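Local coordinates for ribonucleoside triphosphate reductase (Lactobacillus leichmannii, PDB 1L1L), which probably catalyses the cobalamin (B12)-dependent reduction of ribonucleoside triphosphates to deoxyribonucleotides, as an allosterically regulated monomeric class II ribonucleotide reductase, at residues A[124-129]-A[173-178]; A[167-172]-A[328-333]; A[305-310]-A[343-348]; A[353-358]-A[379-384]. All coordinates share one frame; numbering follows the deposited sequence.

Interaction 1 (A[124-129]-A[173-178]); sequences IRPQKY and SQIPRV
A bridging water donates to both Pro126 O and Gln174 OE1, each 2.7 Å away, and so supplies the polar link between two loops that share no direct hydrogen bond. Gln174 suits this place because its amide has two working ends. While OE1 takes the water, NE2 turns back to Ser170 O in the helix just before it, and this pair of bonds fixes the rotation of the amide. Its broad side lies along Arg125. The two side chains run together in the same direction with guanidinium and amide planes only 6° apart, but the touching is done by the methylene Arg125 CD, 3.6 Å from Gln174 NE2. Arg125 CG sits between the backbone N and the carbonyl carbon (chi1 59°), and from there the chain runs extended from CG to NE, bringing NH1 to Asn171 OD1 and NH2 to a salt bridge with Glu403. Below this polar layer the contact is apolar. Pro126 packs CG and CD against Ile175 and Pro176 of the loop after helix 169-172: the Pro126 and Ile175 side chains cross at about a right angle, CD 3.8 Å from Ile175 CG1, and CG is 4.0 Å from Pro176 CD. Deeper still, Ile175 CD1 lies 4.1 Å from Ile124 O, a buried carbonyl oxygen without a hydrogen-bond partner in the model. Both segments leave the carboxyl ends of neighbouring parallel strands 119-123 and 162-166, the second by way of helix 169-172; the Ile124 side chain touches helices 148-158 and 298-313.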
loop_
_atom_site.group_PDB
_atom_site.type_symbol
_atom_site.label_atom_id
_atom_site.label_comp_id
_atom_site.label_asym_id
_atom_site.label_seq_id
_atom_site.Cartn_x
_atom_site.Cartn_y
_atom_site.Cartn_z
ATOM N N ILE A 124 -0.674 11.847 14.720
ATOM C CA ILE A 124 -0.537 13.283 14.512
ATOM C C ILE A 124 -0.577 14.026 15.841
ATOM O O ILE A 124 -1.601 14.598 16.217
ATOM C CB ILE A 124 -1.648 13.855 13.588
ATOM C CG1 ILE A 124 -1.698 13.078 12.273
ATOM C CG2 ILE A 124 -1.360 15.321 13.274
ATOM C CD1 ILE A 124 -0.366 13.020 11.549
ATOM N N ARG A 125 0.549 13.985 16.550
ATOM C CA ARG A 125 0.721 14.671 17.822
ATOM C C ARG A 125 2.159 15.170 17.858
ATOM O O ARG A 125 3.058 14.528 17.305
ATOM C CB ARG A 125 0.491 13.723 18.993
ATOM C CG ARG A 125 1.415 12.516 19.016
ATOM C CD ARG A 125 1.343 11.811 20.367
ATOM N NE ARG A 125 1.975 10.491 20.365
ATOM C CZ ARG A 125 1.343 9.356 20.065
ATOM N NH1 ARG A 125 0.054 9.375 19.746
ATOM N NH2 ARG A 125 2.000 8.202 20.090
ATOM N N PRO A 126 2.403 16.320 18.509
ATOM C CA PRO A 126 3.778 16.827 18.566
ATOM C C PRO A 126 4.721 15.729 19.052
ATOM O O PRO A 126 4.404 14.998 19.989
ATOM C CB PRO A 126 3.669 17.993 19.543
ATOM C CG PRO A 126 2.277 18.518 19.248
ATOM C CD PRO A 126 1.470 17.241 19.185
ATOM N N GLN A 127 5.868 15.599 18.398
ATOM C CA GLN A 127 6.842 14.575 18.765
ATOM C C GLN A 127 8.249 15.074 18.485
ATOM O O GLN A 127 8.440 16.043 17.751
ATOM C CB GLN A 127 6.628 13.297 17.935
ATOM C CG GLN A 127 5.326 12.578 18.160
ATOM C CD GLN A 127 5.172 11.375 17.243
ATOM O OE1 GLN A 127 6.040 10.502 17.195
ATOM N NE2 GLN A 127 4.064 11.324 16.513
ATOM N N LYS A 128 9.232 14.391 19.057
ATOM C CA LYS A 128 10.629 14.740 18.831
ATOM C C LYS A 128 11.079 14.040 17.550
ATOM O O LYS A 128 10.612 12.938 17.244
ATOM C CB LYS A 128 11.497 14.256 19.996
ATOM C CG LYS A 128 11.531 12.750 20.135
ATOM C CD LYS A 128 12.412 12.300 21.285
ATOM C CE LYS A 128 12.482 10.774 21.351
ATOM N NZ LYS A 128 13.330 10.283 22.479
ATOM N N TYR A 129 11.975 14.673 16.800
ATOM C CA TYR A 129 12.481 14.079 15.568
ATOM C C TYR A 129 13.460 12.964 15.911
ATOM O O TYR A 129 13.642 12.015 15.137
ATOM C CB TYR A 129 13.196 15.126 14.713
ATOM C CG TYR A 129 12.276 15.975 13.873
ATOM C CD1 TYR A 129 11.453 16.947 14.448
ATOM C CD2 TYR A 129 12.216 15.794 12.491
ATOM C CE1 TYR A 129 10.591 17.711 13.659
ATOM C CE2 TYR A 129 11.368 16.550 11.700
ATOM C CZ TYR A 129 10.554 17.504 12.287
ATOM O OH TYR A 129 9.693 18.210 11.486
ATOM N N SER A 173 -5.695 17.181 20.625
ATOM C CA SER A 173 -5.689 18.002 21.841
ATOM C C SER A 173 -4.263 18.247 22.323
ATOM O O SER A 173 -4.014 19.175 23.092
ATOM C CB SER A 173 -6.502 17.334 22.960
ATOM O OG SER A 173 -5.802 16.242 23.545
ATOM N N GLN A 174 -3.328 17.421 21.860
ATOM C CA GLN A 174 -1.932 17.561 22.257
ATOM C C GLN A 174 -1.224 18.667 21.483
ATOM O O GLN A 174 -0.126 19.077 21.840
ATOM C CB GLN A 174 -1.187 16.244 22.055
ATOM C CG GLN A 174 -1.650 15.124 22.961
ATOM C CD GLN A 174 -0.750 13.907 22.872
ATOM O OE1 GLN A 174 0.453 13.994 23.112
ATOM N NE2 GLN A 174 -1.332 12.761 22.522
ATOM N N ILE A 175 -1.860 19.144 20.421
ATOM C CA ILE A 175 -1.286 20.206 19.606
ATOM C C ILE A 175 -1.625 21.561 20.234
ATOM O O ILE A 175 -2.799 21.886 20.431
ATOM C CB ILE A 175 -1.843 20.171 18.170
ATOM C CG1 ILE A 175 -1.506 18.824 17.514
ATOM C CG2 ILE A 175 -1.258 21.324 17.354
ATOM C CD1 ILE A 175 -1.992 18.711 16.085
ATOM N N PRO A 176 -0.596 22.366 20.545
ATOM C CA PRO A 176 -0.722 23.697 21.155
ATOM C C PRO A 176 -1.483 24.726 20.327
ATOM O O PRO A 176 -1.739 24.525 19.141
ATOM C CB PRO A 176 0.729 24.107 21.387
ATOM C CG PRO A 176 1.445 23.431 20.251
ATOM C CD PRO A 176 0.815 22.059 20.254
ATOM N N ARG A 177 -1.847 25.838 20.960
ATOM C CA ARG A 177 -2.569 26.884 20.256
ATOM C C ARG A 177 -1.694 27.486 19.162
ATOM O O ARG A 177 -0.491 27.631 19.337
ATOM C CB ARG A 177 -3.000 27.982 21.236
ATOM C CG ARG A 177 -1.913 28.404 22.215
ATOM C CD ARG A 177 -2.315 29.662 22.993
ATOM N NE ARG A 177 -1.400 29.945 24.102
ATOM C CZ ARG A 177 -1.436 31.048 24.849
ATOM N NH1 ARG A 177 -2.340 31.990 24.609
ATOM N NH2 ARG A 177 -0.573 31.204 25.850
ATOM N N VAL A 178 -2.301 27.828 18.031
ATOM C CA VAL A 178 -1.560 28.439 16.935
ATOM C C VAL A 178 -1.202 29.857 17.390
ATOM O O VAL A 178 -2.011 30.777 17.273
ATOM C CB VAL A 178 -2.414 28.515 15.643
ATOM C CG1 VAL A 178 -1.594 29.110 14.509
ATOM C CG2 VAL A 178 -2.917 27.121 15.259
HETATM O O HOH W 1 2.643 15.160 22.090
#

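Interaction 2 (A[167-172]-A[328-333]); sequences VARSNI and NDDQDF
Arg169 and Asp329 form the core of a salt-bridge network between two helix amino ends, each of which follows one of two adjacent parallel strands of the alpha-beta sheet, 162-166 and 322-327. Arg169 NE donates to Asp329 OD1 over 2.7 Å in a nearly straight bond (165°). The oxygen lies in the guanidinium plane and is approached on its syn side, with the two flat groups turned 39° apart. At the same edge, a weak bond of 3.4 Å runs from Arg169 NH2 to Asp329 O. Asp330 approaches differently: its CB lies over one guanidinium face, and Asp330 OD2 is 4.0 Å from Arg169 NH2, a long ion pair through charge alone. The arginine chain, extended from CG to NE, is what spans the gap. Further inside, Val167 CG2 rests over a face of the Phe333 ring, 4.2 Å from its centroid, a CH-pi contact in which a compact branched residue sets a methyl over a flat ring.

What positions these groups is the helix start. Asp330 is the N-cap of helix 331-335. With its CG anti to the backbone N (chi1 -174°), its OD2 accepts from Phe333 N, and the cap thereby sets the turn that carries the aromatic ring. On the other side, Ser327 OG bonds Arg169 N in the first turn of helix 169-172. The remaining carboxylate oxygen, Asp330 OD1, takes a hydrogen bond of 3.0 Å from a water that also donates to Val167 O at 2.8 Å.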
loop_
_atom_site.group_PDB
_atom_site.type_symbol
_atom_site.label_atom_id
_atom_site.label_comp_id
_atom_site.label_asym_id
_atom_site.label_seq_id
_atom_site.Cartn_x
_atom_site.Cartn_y
_atom_site.Cartn_z
ATOM N N VAL A 167 -5.704 11.131 13.850
ATOM C CA VAL A 167 -6.090 12.473 14.278
ATOM C C VAL A 167 -7.174 12.294 15.329
ATOM O O VAL A 167 -8.123 13.073 15.397
ATOM C CB VAL A 167 -6.670 13.313 13.128
ATOM C CG1 VAL A 167 -5.560 13.709 12.161
ATOM C CG2 VAL A 167 -7.764 12.532 12.411
ATOM N N ALA A 168 -7.041 11.243 16.131
ATOM C CA ALA A 168 -8.004 10.974 17.193
ATOM C C ALA A 168 -8.043 12.264 18.001
ATOM O O ALA A 168 -7.080 13.028 17.969
ATOM C CB ALA A 168 -7.520 9.832 18.071
ATOM N N ARG A 169 -9.140 12.517 18.706
ATOM C CA ARG A 169 -9.212 13.742 19.500
ATOM C C ARG A 169 -8.019 13.788 20.451
ATOM O O ARG A 169 -7.384 14.831 20.614
ATOM C CB ARG A 169 -10.530 13.811 20.284
ATOM C CG ARG A 169 -11.757 14.181 19.437
ATOM C CD ARG A 169 -13.012 14.278 20.310
ATOM N NE ARG A 169 -14.247 14.553 19.568
ATOM C CZ ARG A 169 -14.568 15.726 19.017
ATOM N NH1 ARG A 169 -13.750 16.768 19.108
ATOM N NH2 ARG A 169 -15.728 15.867 18.388
ATOM N N SER A 170 -7.688 12.642 21.039
ATOM C CA SER A 170 -6.574 12.557 21.975
ATOM C C SER A 170 -5.249 13.081 21.431
ATOM O O SER A 170 -4.408 13.551 22.202
ATOM C CB SER A 170 -6.387 11.119 22.447
ATOM O OG SER A 170 -6.029 10.278 21.362
ATOM N N ASN A 171 -5.032 12.986 20.119
ATOM C CA ASN A 171 -3.781 13.499 19.565
ATOM C C ASN A 171 -3.949 14.982 19.231
ATOM O O ASN A 171 -3.085 15.793 19.523
ATOM C CB ASN A 171 -3.354 12.733 18.292
ATOM C CG ASN A 171 -2.975 11.277 18.563
ATOM O OD1 ASN A 171 -2.242 10.971 19.503
ATOM N ND2 ASN A 171 -3.465 10.374 17.718
ATOM N N ILE A 172 -5.063 15.342 18.612
ATOM C CA ILE A 172 -5.278 16.738 18.257
ATOM C C ILE A 172 -5.221 17.660 19.478
ATOM O O ILE A 172 -4.728 18.780 19.383
ATOM C CB ILE A 172 -6.626 16.938 17.529
ATOM C CG1 ILE A 172 -6.646 16.121 16.235
ATOM C CG2 ILE A 172 -6.829 18.412 17.199
ATOM C CD1 ILE A 172 -5.475 16.409 15.324
ATOM N N ASN A 328 -14.675 8.370 16.759
ATOM C CA ASN A 328 -16.013 8.074 16.274
ATOM C C ASN A 328 -17.080 9.096 16.666
ATOM O O ASN A 328 -18.174 9.084 16.115
ATOM C CB ASN A 328 -16.434 6.652 16.676
ATOM C CG ASN A 328 -16.616 6.487 18.166
ATOM O OD1 ASN A 328 -17.515 7.085 18.764
ATOM N ND2 ASN A 328 -15.766 5.664 18.779
ATOM N N ASP A 329 -16.755 9.993 17.592
ATOM C CA ASP A 329 -17.711 11.022 17.998
ATOM C C ASP A 329 -17.350 12.385 17.399
ATOM O O ASP A 329 -18.017 13.390 17.668
ATOM C CB ASP A 329 -17.764 11.141 19.524
ATOM C CG ASP A 329 -16.432 11.532 20.123
ATOM O OD1 ASP A 329 -15.690 12.303 19.475
ATOM O OD2 ASP A 329 -16.132 11.080 21.253
ATOM N N ASP A 330 -16.285 12.427 16.602
ATOM C CA ASP A 330 -15.868 13.676 15.972
ATOM C C ASP A 330 -16.651 13.854 14.677
ATOM O O ASP A 330 -16.197 13.476 13.591
ATOM C CB ASP A 330 -14.361 13.650 15.696
ATOM C CG ASP A 330 -13.836 14.978 15.174
ATOM O OD1 ASP A 330 -12.626 15.232 15.352
ATOM O OD2 ASP A 330 -14.620 15.761 14.579
ATOM N N GLN A 331 -17.835 14.438 14.784
ATOM C CA GLN A 331 -18.665 14.623 13.609
ATOM C C GLN A 331 -18.070 15.499 12.516
ATOM O O GLN A 331 -18.381 15.307 11.342
ATOM C CB GLN A 331 -20.042 15.169 14.001
ATOM C CG GLN A 331 -20.882 14.183 14.802
ATOM C CD GLN A 331 -20.859 12.780 14.210
ATOM O OE1 GLN A 331 -21.172 12.587 13.032
ATOM N NE2 GLN A 331 -20.484 11.792 15.028
ATOM N N ASP A 332 -17.232 16.462 12.887
ATOM C CA ASP A 332 -16.630 17.337 11.885
ATOM C C ASP A 332 -15.687 16.514 10.992
ATOM O O ASP A 332 -15.682 16.639 9.763
ATOM C CB ASP A 332 -15.851 18.470 12.559
ATOM C CG ASP A 332 -16.764 19.477 13.263
ATOM O OD1 ASP A 332 -17.822 19.830 12.684
ATOM O OD2 ASP A 332 -16.410 19.921 14.379
ATOM N N PHE A 333 -14.891 15.674 11.628
ATOM C CA PHE A 333 -13.960 14.835 10.891
ATOM C C PHE A 333 -14.751 13.856 10.024
ATOM O O PHE A 333 -14.550 13.782 8.819
ATOM C CB PHE A 333 -13.063 14.082 11.865
ATOM C CG PHE A 333 -12.225 13.016 11.206
ATOM C CD1 PHE A 333 -11.182 13.360 10.358
ATOM C CD2 PHE A 333 -12.513 11.671 11.412
ATOM C CE1 PHE A 333 -10.425 12.367 9.709
ATOM C CE2 PHE A 333 -11.757 10.662 10.766
ATOM C CZ PHE A 333 -10.724 11.020 9.921
HETATM O O HOH W 2 -10.918 12.837 15.868
#

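Interaction 3 (A[305-310]-A[343-348]); sequences CNLIGK and LMHHRW
Lys310 reaches from helix 298-313 across to the end of helix 340-347, meeting His345, His346 and Trp348. Its chain leaves CB with CG anti to the backbone N (chi1 176°) and stays extended to the end. CG passes 3.9 Å from Trp348 CZ2. CD lies 4.1 Å from His346 CB and, like CE, passes close to His345 O (CE 3.2 Å). NZ gives that oxygen a hydrogen bond of 3.0 Å, in the carbonyl plane, and also stands over one face of the His345 ring. A long flexible lysine suits this site: its methylenes pack on Trp348 and on the CB of His346 while its charge meets an oxygen near the carboxyl end of a helix.

The short helical segments cross at 94°, with axes 9.1 Å apart, and the second includes a wider pi-type turn. At the crossing, Leu307 CD2 sits over a face of His346, a CH-pi contact 4.0 Å from the ring centroid, while Asn306 CB touches that ring's edge at CD2. A water donates to both Asn306 OD1 and Arg347 O.

The two histidines share a hydrogen bond, His345 ND1 to His346 ND1, 3.0 Å long, so one ring must offer a proton there and the other a lone pair. Asp303 OD1 binds His346 NE2 and Arg347 NE, while Arg347 NH1 bonds Met336 O. Though shared with Arg347, the aspartate may favour a protonated His346, whereas Lys310 would tend to keep His345 neutral.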
loop_
_atom_site.group_PDB
_atom_site.type_symbol
_atom_site.label_atom_id
_atom_site.label_comp_id
_atom_site.label_asym_id
_atom_site.label_seq_id
_atom_site.Cartn_x
_atom_site.Cartn_y
_atom_site.Cartn_z
ATOM N N CYS A 305 -2.427 17.099 6.201
ATOM C CA CYS A 305 -1.918 15.818 5.691
ATOM C C CYS A 305 -2.389 15.588 4.263
ATOM O O CYS A 305 -1.633 15.098 3.416
ATOM C CB CYS A 305 -2.387 14.661 6.567
ATOM S SG CYS A 305 -1.596 14.616 8.155
ATOM N N ASN A 306 -3.641 15.948 3.990
ATOM C CA ASN A 306 -4.197 15.794 2.659
ATOM C C ASN A 306 -3.501 16.697 1.653
ATOM O O ASN A 306 -3.252 16.285 0.521
ATOM C CB ASN A 306 -5.695 16.120 2.645
ATOM C CG ASN A 306 -6.538 15.108 3.416
ATOM O OD1 ASN A 306 -7.771 15.225 3.450
ATOM N ND2 ASN A 306 -5.885 14.110 4.043
ATOM N N LEU A 307 -3.225 17.940 2.057
ATOM C CA LEU A 307 -2.569 18.912 1.184
ATOM C C LEU A 307 -1.172 18.405 0.818
ATOM O O LEU A 307 -0.707 18.587 -0.306
ATOM C CB LEU A 307 -2.455 20.268 1.884
ATOM C CG LEU A 307 -3.771 21.050 2.037
ATOM C CD1 LEU A 307 -3.572 22.279 2.934
ATOM C CD2 LEU A 307 -4.265 21.459 0.659
ATOM N N ILE A 308 -0.526 17.781 1.789
ATOM C CA ILE A 308 0.807 17.215 1.588
ATOM C C ILE A 308 0.707 16.070 0.572
ATOM O O ILE A 308 1.430 16.047 -0.438
ATOM C CB ILE A 308 1.379 16.703 2.933
ATOM C CG1 ILE A 308 1.624 17.891 3.872
ATOM C CG2 ILE A 308 2.684 15.912 2.700
ATOM C CD1 ILE A 308 2.118 17.518 5.264
ATOM N N GLY A 309 -0.209 15.139 0.828
ATOM C CA GLY A 309 -0.388 14.013 -0.070
ATOM C C GLY A 309 -0.687 14.499 -1.466
ATOM O O GLY A 309 -0.192 13.956 -2.448
ATOM N N LYS A 310 -1.497 15.546 -1.562
ATOM C CA LYS A 310 -1.838 16.104 -2.858
ATOM C C LYS A 310 -0.591 16.627 -3.592
ATOM O O LYS A 310 -0.464 16.480 -4.808
ATOM C CB LYS A 310 -2.828 17.262 -2.690
ATOM C CG LYS A 310 -3.169 17.957 -3.993
ATOM C CD LYS A 310 -3.894 19.268 -3.748
ATOM C CE LYS A 310 -4.357 19.868 -5.066
ATOM N NZ LYS A 310 -4.947 21.211 -4.845
ATOM N N LEU A 343 -13.525 18.430 -1.209
ATOM C CA LEU A 343 -13.266 17.045 -1.571
ATOM C C LEU A 343 -12.524 17.068 -2.899
ATOM O O LEU A 343 -11.540 16.352 -3.083
ATOM C CB LEU A 343 -14.571 16.257 -1.745
ATOM C CG LEU A 343 -14.393 14.877 -2.390
ATOM C CD1 LEU A 343 -13.725 13.930 -1.395
ATOM C CD2 LEU A 343 -15.735 14.326 -2.831
ATOM N N MET A 344 -12.997 17.899 -3.823
ATOM C CA MET A 344 -12.369 18.002 -5.133
ATOM C C MET A 344 -10.999 18.680 -5.067
ATOM O O MET A 344 -10.126 18.390 -5.887
ATOM C CB MET A 344 -13.279 18.761 -6.115
ATOM C CG MET A 344 -14.444 17.934 -6.672
ATOM S SD MET A 344 -15.408 18.805 -7.968
ATOM C CE MET A 344 -16.974 19.163 -7.086
ATOM N N HIS A 345 -10.800 19.561 -4.089
ATOM C CA HIS A 345 -9.523 20.256 -3.972
ATOM C C HIS A 345 -8.398 19.476 -3.290
ATOM O O HIS A 345 -7.233 19.624 -3.663
ATOM C CB HIS A 345 -9.701 21.599 -3.262
ATOM C CG HIS A 345 -8.459 22.438 -3.241
ATOM N ND1 HIS A 345 -7.545 22.390 -2.213
ATOM C CD2 HIS A 345 -7.977 23.341 -4.128
ATOM C CE1 HIS A 345 -6.554 23.229 -2.465
ATOM N NE2 HIS A 345 -6.791 23.819 -3.622
ATOM N N HIS A 346 -8.717 18.655 -2.297
ATOM C CA HIS A 346 -7.655 17.906 -1.625
ATOM C C HIS A 346 -8.068 16.787 -0.681
ATOM O O HIS A 346 -7.278 15.868 -0.435
ATOM C CB HIS A 346 -6.743 18.861 -0.850
ATOM C CG HIS A 346 -7.422 19.561 0.290
ATOM N ND1 HIS A 346 -8.198 20.688 0.116
ATOM C CD2 HIS A 346 -7.441 19.291 1.617
ATOM C CE1 HIS A 346 -8.662 21.086 1.290
ATOM N NE2 HIS A 346 -8.218 20.255 2.217
ATOM N N ARG A 347 -9.279 16.846 -0.134
ATOM C CA ARG A 347 -9.698 15.810 0.805
ATOM C C ARG A 347 -9.830 14.428 0.189
ATOM O O ARG A 347 -10.044 13.436 0.889
ATOM C CB ARG A 347 -10.986 16.239 1.510
ATOM C CG ARG A 347 -10.739 17.440 2.404
ATOM C CD ARG A 347 -11.974 17.853 3.192
ATOM N NE ARG A 347 -11.685 19.007 4.033
ATOM C CZ ARG A 347 -12.615 19.729 4.658
ATOM N NH1 ARG A 347 -13.891 19.401 4.530
ATOM N NH2 ARG A 347 -12.267 20.777 5.394
ATOM N N TRP A 348 -9.699 14.365 -1.125
ATOM C CA TRP A 348 -9.754 13.088 -1.812
ATOM C C TRP A 348 -8.471 12.318 -1.492
ATOM O O TRP A 348 -8.425 11.101 -1.639
ATOM C CB TRP A 348 -9.834 13.302 -3.319
ATOM C CG TRP A 348 -8.732 14.187 -3.846
ATOM C CD1 TRP A 348 -8.774 15.544 -4.019
ATOM C CD2 TRP A 348 -7.410 13.776 -4.236
ATOM N NE1 TRP A 348 -7.567 16.003 -4.493
ATOM C CE2 TRP A 348 -6.712 14.938 -4.635
ATOM C CE3 TRP A 348 -6.752 12.538 -4.285
ATOM C CZ2 TRP A 348 -5.382 14.899 -5.081
ATOM C CZ3 TRP A 348 -5.429 12.502 -4.729
ATOM C CH2 TRP A 348 -4.763 13.672 -5.120
HETATM O O HOH W 3 -9.924 13.749 4.083
#

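Interaction 4 (A[353-358]-A[379-384]); sequences SVAVDS and VNLDLS
Ala355 and Val379 turn their side chains to one face of the sheet, Val356 and Asn380 to the other, as paired residues of neighbouring parallel strands do. These are strands 350-356 and 377-380, joined by the crossover helix 363-373 in a beta-alpha-beta unit. Val379 N donates to Val354 O and Val379 O accepts from Val356 N, both at 3.0 Å. On the first face, the small Ala355 leaves room for Leu381, whose CD1 comes within 3.7 Å of Ala355 CB. On the second, Val356 CG2 lies 4.2 Å from Asn380 CB.

Here the strand passes straight into helix 381-386, and Asn380 serves both elements. Its CG is anti to the backbone N (chi1 -170°), which lets OD1 cap the helix by accepting from Leu383 N at 2.8 Å. Asn380 O is gripped by Ser384 N and Ser384 OG from opposite faces of its plane. Beyond the bridges, Asp357 and Asp382 meet through their methylenes, CB to CB 3.7 Å. Ser358 OG, bonded to Arg669 O, lies 3.7 Å from Leu383 CG.

The two carboxylates diverge from that touching point, OD1 to OD1 5.3 Å, and each takes a weak bond elsewhere: Asp357 OD1 from Phe360 N, Asp382 OD2 from Asn386 ND2. Their mutual repulsion may raise both pKa values slightly, although the amino end of the helix would probably stabilise the charge on Asp382.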
loop_
_atom_site.group_PDB
_atom_site.type_symbol
_atom_site.label_atom_id
_atom_site.label_comp_id
_atom_site.label_asym_id
_atom_site.label_seq_id
_atom_site.Cartn_x
_atom_site.Cartn_y
_atom_site.Cartn_z
ATOM N N SER A 353 -11.470 6.854 8.362
ATOM C CA SER A 353 -12.078 5.842 9.215
ATOM C C SER A 353 -12.141 6.312 10.662
ATOM O O SER A 353 -11.469 7.268 11.046
ATOM C CB SER A 353 -11.255 4.541 9.152
ATOM O OG SER A 353 -11.329 3.991 7.850
ATOM N N VAL A 354 -12.942 5.631 11.469
ATOM C CA VAL A 354 -13.046 5.987 12.872
ATOM C C VAL A 354 -12.637 4.819 13.764
ATOM O O VAL A 354 -12.811 3.649 13.408
ATOM C CB VAL A 354 -14.483 6.437 13.238
ATOM C CG1 VAL A 354 -14.832 7.715 12.480
ATOM C CG2 VAL A 354 -15.480 5.338 12.894
ATOM N N ALA A 355 -12.067 5.153 14.914
ATOM C CA ALA A 355 -11.633 4.163 15.880
ATOM C C ALA A 355 -12.798 3.768 16.769
ATOM O O ALA A 355 -13.547 4.630 17.242
ATOM C CB ALA A 355 -10.513 4.727 16.730
ATOM N N VAL A 356 -12.967 2.469 16.983
ATOM C CA VAL A 356 -14.034 1.981 17.847
ATOM C C VAL A 356 -13.491 0.871 18.732
ATOM O O VAL A 356 -12.311 0.536 18.665
ATOM C CB VAL A 356 -15.224 1.401 17.041
ATOM C CG1 VAL A 356 -15.779 2.436 16.101
ATOM C CG2 VAL A 356 -14.781 0.152 16.269
ATOM N N ASP A 357 -14.353 0.332 19.585
ATOM C CA ASP A 357 -13.999 -0.789 20.445
ATOM C C ASP A 357 -15.215 -1.703 20.411
ATOM O O ASP A 357 -16.259 -1.313 19.885
ATOM C CB ASP A 357 -13.694 -0.344 21.880
ATOM C CG ASP A 357 -14.832 0.422 22.512
ATOM O OD1 ASP A 357 -15.998 0.022 22.329
ATOM O OD2 ASP A 357 -14.554 1.420 23.207
ATOM N N SER A 358 -15.089 -2.906 20.963
ATOM C CA SER A 358 -16.188 -3.870 20.949
ATOM C C SER A 358 -17.419 -3.395 21.707
ATOM O O SER A 358 -18.530 -3.833 21.425
ATOM C CB SER A 358 -15.714 -5.215 21.510
ATOM O OG SER A 358 -14.658 -5.732 20.713
ATOM N N VAL A 379 -11.913 0.927 12.433
ATOM C CA VAL A 379 -10.734 0.267 12.963
ATOM C C VAL A 379 -10.964 0.008 14.445
ATOM O O VAL A 379 -11.142 0.948 15.225
ATOM C CB VAL A 379 -9.474 1.126 12.785
ATOM C CG1 VAL A 379 -8.287 0.444 13.436
ATOM C CG2 VAL A 379 -9.217 1.355 11.311
ATOM N N ASN A 380 -10.978 -1.263 14.832
ATOM C CA ASN A 380 -11.179 -1.622 16.230
ATOM C C ASN A 380 -9.816 -1.767 16.903
ATOM O O ASN A 380 -9.185 -2.833 16.834
ATOM C CB ASN A 380 -11.965 -2.932 16.345
ATOM C CG ASN A 380 -12.414 -3.213 17.767
ATOM O OD1 ASN A 380 -11.653 -3.033 18.712
ATOM N ND2 ASN A 380 -13.652 -3.664 17.923
ATOM N N LEU A 381 -9.363 -0.688 17.540
ATOM C CA LEU A 381 -8.067 -0.673 18.217
ATOM C C LEU A 381 -8.043 -1.630 19.410
ATOM O O LEU A 381 -7.002 -2.202 19.749
ATOM C CB LEU A 381 -7.740 0.759 18.668
ATOM C CG LEU A 381 -7.506 1.761 17.527
ATOM C CD1 LEU A 381 -7.376 3.178 18.074
ATOM C CD2 LEU A 381 -6.243 1.361 16.769
ATOM N N ASP A 382 -9.206 -1.796 20.028
ATOM C CA ASP A 382 -9.398 -2.683 21.172
ATOM C C ASP A 382 -8.974 -4.108 20.794
ATOM O O ASP A 382 -8.057 -4.676 21.390
ATOM C CB ASP A 382 -10.883 -2.670 21.568
ATOM C CG ASP A 382 -11.171 -3.482 22.815
ATOM O OD1 ASP A 382 -12.371 -3.721 23.099
ATOM O OD2 ASP A 382 -10.210 -3.871 23.510
ATOM N N LEU A 383 -9.650 -4.675 19.802
ATOM C CA LEU A 383 -9.340 -6.027 19.338
ATOM C C LEU A 383 -7.933 -6.134 18.753
ATOM O O LEU A 383 -7.277 -7.174 18.883
ATOM C CB LEU A 383 -10.340 -6.467 18.267
ATOM C CG LEU A 383 -11.789 -6.733 18.666
ATOM C CD1 LEU A 383 -12.587 -7.073 17.422
ATOM C CD2 LEU A 383 -11.862 -7.868 19.675
ATOM N N SER A 384 -7.480 -5.067 18.096
ATOM C CA SER A 384 -6.162 -5.045 17.463
ATOM C C SER A 384 -5.024 -5.127 18.463
ATOM O O SER A 384 -3.987 -5.718 18.180
ATOM C CB SER A 384 -5.991 -3.781 16.612
ATOM O OG SER A 384 -6.872 -3.775 15.502
#

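Overall arrangement
Interactions 1, 2 and 4 line the carboxyl ends of successive parallel strands in one sheet, ordered 119-123, 162-166, 322-327, 350-356 and 377-380, consistent with part of the ten-stranded alpha-beta barrel. Centres of 1 and 2, and of 2 and 4, are each about 14 Å apart, while 1 and 4 are about 23 Å apart, making 2 the middle of the row. It touches 4 through Asn328 and Phe333, and 1 through Asn171 and Val167. Interaction 3, between crossing helices 298-313 and 340-347, stands apart and reaches 1 through Cys305, which packs on Ile124. Along the chain, interactions 1 and 2 alternate, as do 2 and 3, whereas 4 comes last, so residues distant in sequence meet along one end of the sheet.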